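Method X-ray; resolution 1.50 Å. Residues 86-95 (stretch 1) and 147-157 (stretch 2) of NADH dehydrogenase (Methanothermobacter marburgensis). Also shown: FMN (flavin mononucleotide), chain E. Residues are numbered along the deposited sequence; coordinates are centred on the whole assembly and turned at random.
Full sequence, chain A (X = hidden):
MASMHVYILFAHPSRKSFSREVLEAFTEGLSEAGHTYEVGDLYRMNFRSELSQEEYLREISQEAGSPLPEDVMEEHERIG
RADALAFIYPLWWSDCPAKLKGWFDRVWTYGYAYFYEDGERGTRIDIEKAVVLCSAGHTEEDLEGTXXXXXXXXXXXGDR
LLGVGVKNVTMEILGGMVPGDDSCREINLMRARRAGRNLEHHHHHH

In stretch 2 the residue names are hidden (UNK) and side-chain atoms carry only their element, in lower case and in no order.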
# COMPACT_ATOMS: atom_id res chain seq x y z
N ALA A 86 -1.80 -15.74 7.69
CA ALA A 86 -0.58 -15.04 8.04
C ALA A 86 -0.11 -14.24 6.84
O ALA A 86 -0.36 -14.61 5.70
CB ALA A 86 0.48 -16.02 8.50
N PHE A 87 0.54 -13.11 7.12
CA PHE A 87 1.05 -12.23 6.08
C PHE A 87 2.51 -11.94 6.40
O PHE A 87 2.83 -11.42 7.47
CB PHE A 87 0.23 -10.94 6.03
CG PHE A 87 -1.21 -11.17 5.67
CD1 PHE A 87 -2.13 -11.53 6.65
CD2 PHE A 87 -1.64 -11.06 4.35
CE1 PHE A 87 -3.47 -11.76 6.32
CE2 PHE A 87 -2.97 -11.29 4.01
CZ PHE A 87 -3.89 -11.64 5.00
N ILE A 88 3.38 -12.31 5.48
CA ILE A 88 4.82 -12.19 5.68
C ILE A 88 5.41 -11.40 4.52
O ILE A 88 5.30 -11.80 3.36
CB ILE A 88 5.49 -13.58 5.78
CG1 ILE A 88 4.91 -14.34 6.98
CG2 ILE A 88 7.02 -13.44 5.88
CD1 ILE A 88 5.47 -15.75 7.15
N TYR A 89 5.99 -10.25 4.84
CA TYR A 89 6.45 -9.31 3.81
C TYR A 89 7.43 -8.31 4.40
O TYR A 89 7.46 -8.08 5.61
CB TYR A 89 5.25 -8.57 3.19
CG TYR A 89 4.44 -7.77 4.19
CD1 TYR A 89 3.40 -8.36 4.89
CD2 TYR A 89 4.72 -6.43 4.44
CE1 TYR A 89 2.66 -7.65 5.82
CE2 TYR A 89 3.98 -5.71 5.37
CZ TYR A 89 2.95 -6.32 6.05
OH TYR A 89 2.21 -5.62 6.98
N PRO A 90 8.26 -7.70 3.54
CA PRO A 90 9.09 -6.57 3.96
C PRO A 90 8.32 -5.25 3.90
O PRO A 90 7.46 -5.05 3.03
CB PRO A 90 10.19 -6.55 2.90
CG PRO A 90 9.51 -7.04 1.66
CD PRO A 90 8.52 -8.09 2.14
N LEU A 91 8.65 -4.35 4.82
CA LEU A 91 8.06 -3.02 4.85
C LEU A 91 8.67 -2.18 3.75
O LEU A 91 9.87 -1.92 3.77
CB LEU A 91 8.35 -2.36 6.20
CG LEU A 91 7.54 -1.08 6.44
CD1 LEU A 91 6.06 -1.42 6.30
CD2 LEU A 91 7.84 -0.47 7.80
N TRP A 92 7.85 -1.76 2.79
CA TRP A 92 8.29 -0.90 1.69
C TRP A 92 7.45 0.37 1.67
O TRP A 92 6.24 0.32 1.43
CB TRP A 92 8.14 -1.61 0.33
CG TRP A 92 9.11 -2.72 0.07
CD1 TRP A 92 10.18 -3.09 0.85
CD2 TRP A 92 9.10 -3.63 -1.03
NE1 TRP A 92 10.82 -4.16 0.29
CE2 TRP A 92 10.18 -4.51 -0.87
CE3 TRP A 92 8.27 -3.76 -2.16
CZ2 TRP A 92 10.46 -5.53 -1.78
CZ3 TRP A 92 8.55 -4.78 -3.07
CH2 TRP A 92 9.63 -5.66 -2.87
N TRP A 93 8.09 1.51 1.90
CA TRP A 93 7.38 2.79 1.95
C TRP A 93 6.17 2.73 2.89
O TRP A 93 5.07 3.20 2.59
CB TRP A 93 7.07 3.32 0.52
CG TRP A 93 8.39 3.47 -0.20
CD1 TRP A 93 8.90 2.64 -1.15
CD2 TRP A 93 9.40 4.44 0.08
NE1 TRP A 93 10.17 3.06 -1.51
CE2 TRP A 93 10.50 4.16 -0.77
CE3 TRP A 93 9.48 5.54 0.94
CZ2 TRP A 93 11.66 4.94 -0.78
CZ3 TRP A 93 10.64 6.32 0.93
CH2 TRP A 93 11.71 6.02 0.07
N SER A 94 6.43 2.11 4.04
CA SER A 94 5.51 2.08 5.16
C SER A 94 4.21 1.33 4.93
O SER A 94 3.24 1.54 5.65
CB SER A 94 5.26 3.50 5.68
OG SER A 94 6.47 4.08 6.13
N ASP A 95 4.19 0.44 3.94
CA ASP A 95 3.06 -0.47 3.76
C ASP A 95 3.59 -1.72 3.06
O ASP A 95 4.79 -1.83 2.80
CB ASP A 95 1.93 0.22 2.98
CG ASP A 95 0.60 -0.54 3.02
OD1 ASP A 95 0.46 -1.55 3.74
OD2 ASP A 95 -0.34 -0.10 2.32
N UNK A 147 5.21 7.26 14.57
CA UNK A 147 3.80 7.14 14.23
C UNK A 147 3.53 6.15 13.11
O UNK A 147 2.37 5.86 12.80
N UNK A 148 4.58 5.63 12.50
CA UNK A 148 4.42 4.67 11.41
C UNK A 148 3.86 3.32 11.91
O UNK A 148 2.97 2.75 11.29
c UNK A 148 5.72 4.48 10.60
c UNK A 148 6.09 5.77 9.86
c UNK A 148 5.57 3.35 9.58
c UNK A 148 5.16 6.10 8.69
N UNK A 149 4.37 2.83 13.04
CA UNK A 149 3.85 1.58 13.60
C UNK A 149 2.34 1.65 13.86
O UNK A 149 1.60 0.72 13.53
c UNK A 149 4.60 1.19 14.89
N UNK A 150 1.90 2.76 14.43
CA UNK A 150 0.48 2.98 14.70
C UNK A 150 -0.34 3.04 13.40
O UNK A 150 -1.44 2.49 13.33
o UNK A 150 -0.26 5.81 17.70
c UNK A 150 0.31 4.26 15.51
c UNK A 150 -1.21 5.70 16.90
o UNK A 150 -2.22 6.43 16.94
c UNK A 150 -1.13 4.63 15.83
N UNK A 151 0.21 3.70 12.39
CA UNK A 151 -0.44 3.78 11.09
C UNK A 151 -0.62 2.38 10.53
O UNK A 151 -1.69 2.03 10.01
c UNK A 151 0.41 4.60 10.13
o UNK A 151 0.52 5.94 10.58
N UNK A 152 0.42 1.57 10.65
CA UNK A 152 0.38 0.23 10.10
C UNK A 152 -0.61 -0.65 10.84
O UNK A 152 -1.26 -1.48 10.22
c UNK A 152 1.77 -0.39 10.08
s UNK A 152 4.23 -0.49 8.91
c UNK A 152 4.78 -0.86 10.56
c UNK A 152 2.73 0.42 9.25
N UNK A 153 -0.72 -0.46 12.15
CA UNK A 153 -1.75 -1.17 12.90
C UNK A 153 -3.15 -0.75 12.45
O UNK A 153 -4.01 -1.60 12.25
n UNK A 153 -0.03 -0.32 17.00
c UNK A 153 1.19 0.14 17.26
c UNK A 153 -1.56 -0.96 14.41
n UNK A 153 1.36 1.38 17.72
c UNK A 153 -0.31 -1.66 16.50
c UNK A 153 -0.36 -1.72 14.98
n UNK A 153 2.24 -0.65 17.08
N UNK A 154 -3.37 0.55 12.28
CA UNK A 154 -4.68 1.07 11.84
C UNK A 154 -5.08 0.51 10.47
O UNK A 154 -6.24 0.16 10.25
o UNK A 154 -4.53 3.15 13.07
c UNK A 154 -4.66 2.59 11.77
N UNK A 155 -4.11 0.45 9.57
CA UNK A 155 -4.37 0.05 8.20
C UNK A 155 -4.46 -1.47 8.04
O UNK A 155 -5.46 -2.00 7.55
c UNK A 155 -3.42 0.10 5.85
c UNK A 155 -3.28 0.64 7.27
c UNK A 155 -3.37 2.16 7.27
N UNK A 156 -3.42 -2.17 8.47
CA UNK A 156 -3.34 -3.60 8.24
C UNK A 156 -4.20 -4.37 9.24
O UNK A 156 -5.05 -5.18 8.85
c UNK A 156 -1.63 -5.43 7.84
c UNK A 156 -1.18 -7.22 5.84
c UNK A 156 -1.88 -4.05 8.32
s UNK A 156 -1.78 -5.55 6.04
N UNK A 157 -4.01 -4.12 10.53
CA UNK A 157 -4.77 -4.84 11.54
C UNK A 157 -6.21 -4.35 11.59
O UNK A 157 -7.14 -5.15 11.62
c UNK A 157 -2.67 -5.22 13.01
c UNK A 157 -2.59 -6.63 12.46
c UNK A 157 -4.11 -4.70 12.92
c UNK A 157 -2.14 -5.17 14.43
N1 FMN E . 12.30 -0.07 5.90
C2 FMN E . 11.54 0.70 6.76
O2 FMN E . 11.74 0.63 7.97
N3 FMN E . 10.56 1.54 6.28
C4 FMN E . 10.32 1.61 4.92
O4 FMN E . 9.44 2.36 4.51
C4A FMN E . 11.08 0.85 4.04
N5 FMN E . 10.88 0.92 2.68
C5A FMN E . 11.63 0.13 1.82
C6 FMN E . 11.40 0.20 0.45
C7 FMN E . 12.16 -0.58 -0.43
C7M FMN E . 11.91 -0.52 -1.91
C8 FMN E . 13.15 -1.42 0.07
C8M FMN E . 13.98 -2.26 -0.86
C9 FMN E . 13.38 -1.47 1.45
C9A FMN E . 12.62 -0.70 2.33
N10 FMN E . 12.84 -0.75 3.69
C10 FMN E . 12.07 0.01 4.54
C1' FMN E . 13.87 -1.67 4.27
C2' FMN E . 13.23 -3.07 4.22
O2' FMN E . 12.12 -3.19 5.09
C3' FMN E . 14.27 -4.15 4.45
O3' FMN E . 15.08 -4.18 3.28
C4' FMN E . 13.62 -5.51 4.65
O4' FMN E . 12.90 -5.57 5.86
C5' FMN E . 14.64 -6.63 4.63
O5' FMN E . 13.91 -7.83 4.52
P FMN E . 14.05 -8.69 3.17
O1P FMN E . 15.47 -9.21 3.11
O2P FMN E . 13.08 -9.85 3.21
O3P FMN E . 13.79 -7.79 1.99

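Position 147 has no side-chain atoms. Its phi of 100° would jam a CB against the carbonyl oxygen of the preceding residue, so the backbone itself calls for glycine; Gly147 occupies the N-cap position of the helix that follows. At 148 four carbons fork at the first, one arm being two carbons long, and the end of that arm lies 3.5 Å from Ser94 OG. This is isoleucine, and Ile148 points toward stretch 1.

Position 149 carries a single carbon directed away from stretch 1: Ala149. Three carbons in line, the third bearing two oxygens, make position 150 a glutamate, and Glu150 extends into an exposed region beyond reach of the contact. At 151 one carbon bears one oxygen. That oxygen lies 2.9 Å from the backbone O of Gly147, and the residue is serine; the OG of Ser151 donates this hydrogen bond back into the first turn of the helix.

Position 152 has an unbranched chain of two carbons, a sulfur and a terminal carbon. The sulfur lies 3.3 Å from Leu91 CD1, and the chain is that of methionine. Met152 CG also approaches Ser94 O at 3.8 Å, so this residue touches the loop after the strand at two points, Leu91 and Ser94. Position 153 shows three carbons, a nitrogen, and a carbon carrying two more nitrogens, the guanidinium of arginine; Arg153 is engaged elsewhere in the structure. One carbon and one oxygen at 154 give Ser154, out of reach of stretch 1.

At 155 one carbon carries two others, as in valine. Val155 points toward stretch 1, but its nearest approach, CG1 to Asp95 OD2, is 4.7 Å, too long to count as a contact. Position 156 repeats the pattern of two carbons, sulfur and carbon without a branch; its terminal carbon lies 4.0 Å from Phe87 CG and 3.9 Å from Tyr89 CE1. This is Met156, whose CE meets both aromatic rings obliquely. Four carbons forked at the second identify 157 as Leu157, which makes no contact with stretch 1.

The contact is largely apolar packing, with van der Waals approaches to the oxygens of Ser94 and no hydrogen bond between the stretches. Ile148, Met152 and Met156, spaced four residues apart, line one side of the helix and meet successively Ser94, Leu91 with Ser94, and the pair Phe87 and Tyr89. The same loop that receives Ile148 and Met152 also binds the flavin: Trp93 N donates to FMN N5 at 3.0 Å, and FMN O2' donates to Leu91 O at 2.9 Å. The helix thus packs against a segment whose backbone holds the cofactor.

Stretch 2 (147-157) GIAESMRSVML
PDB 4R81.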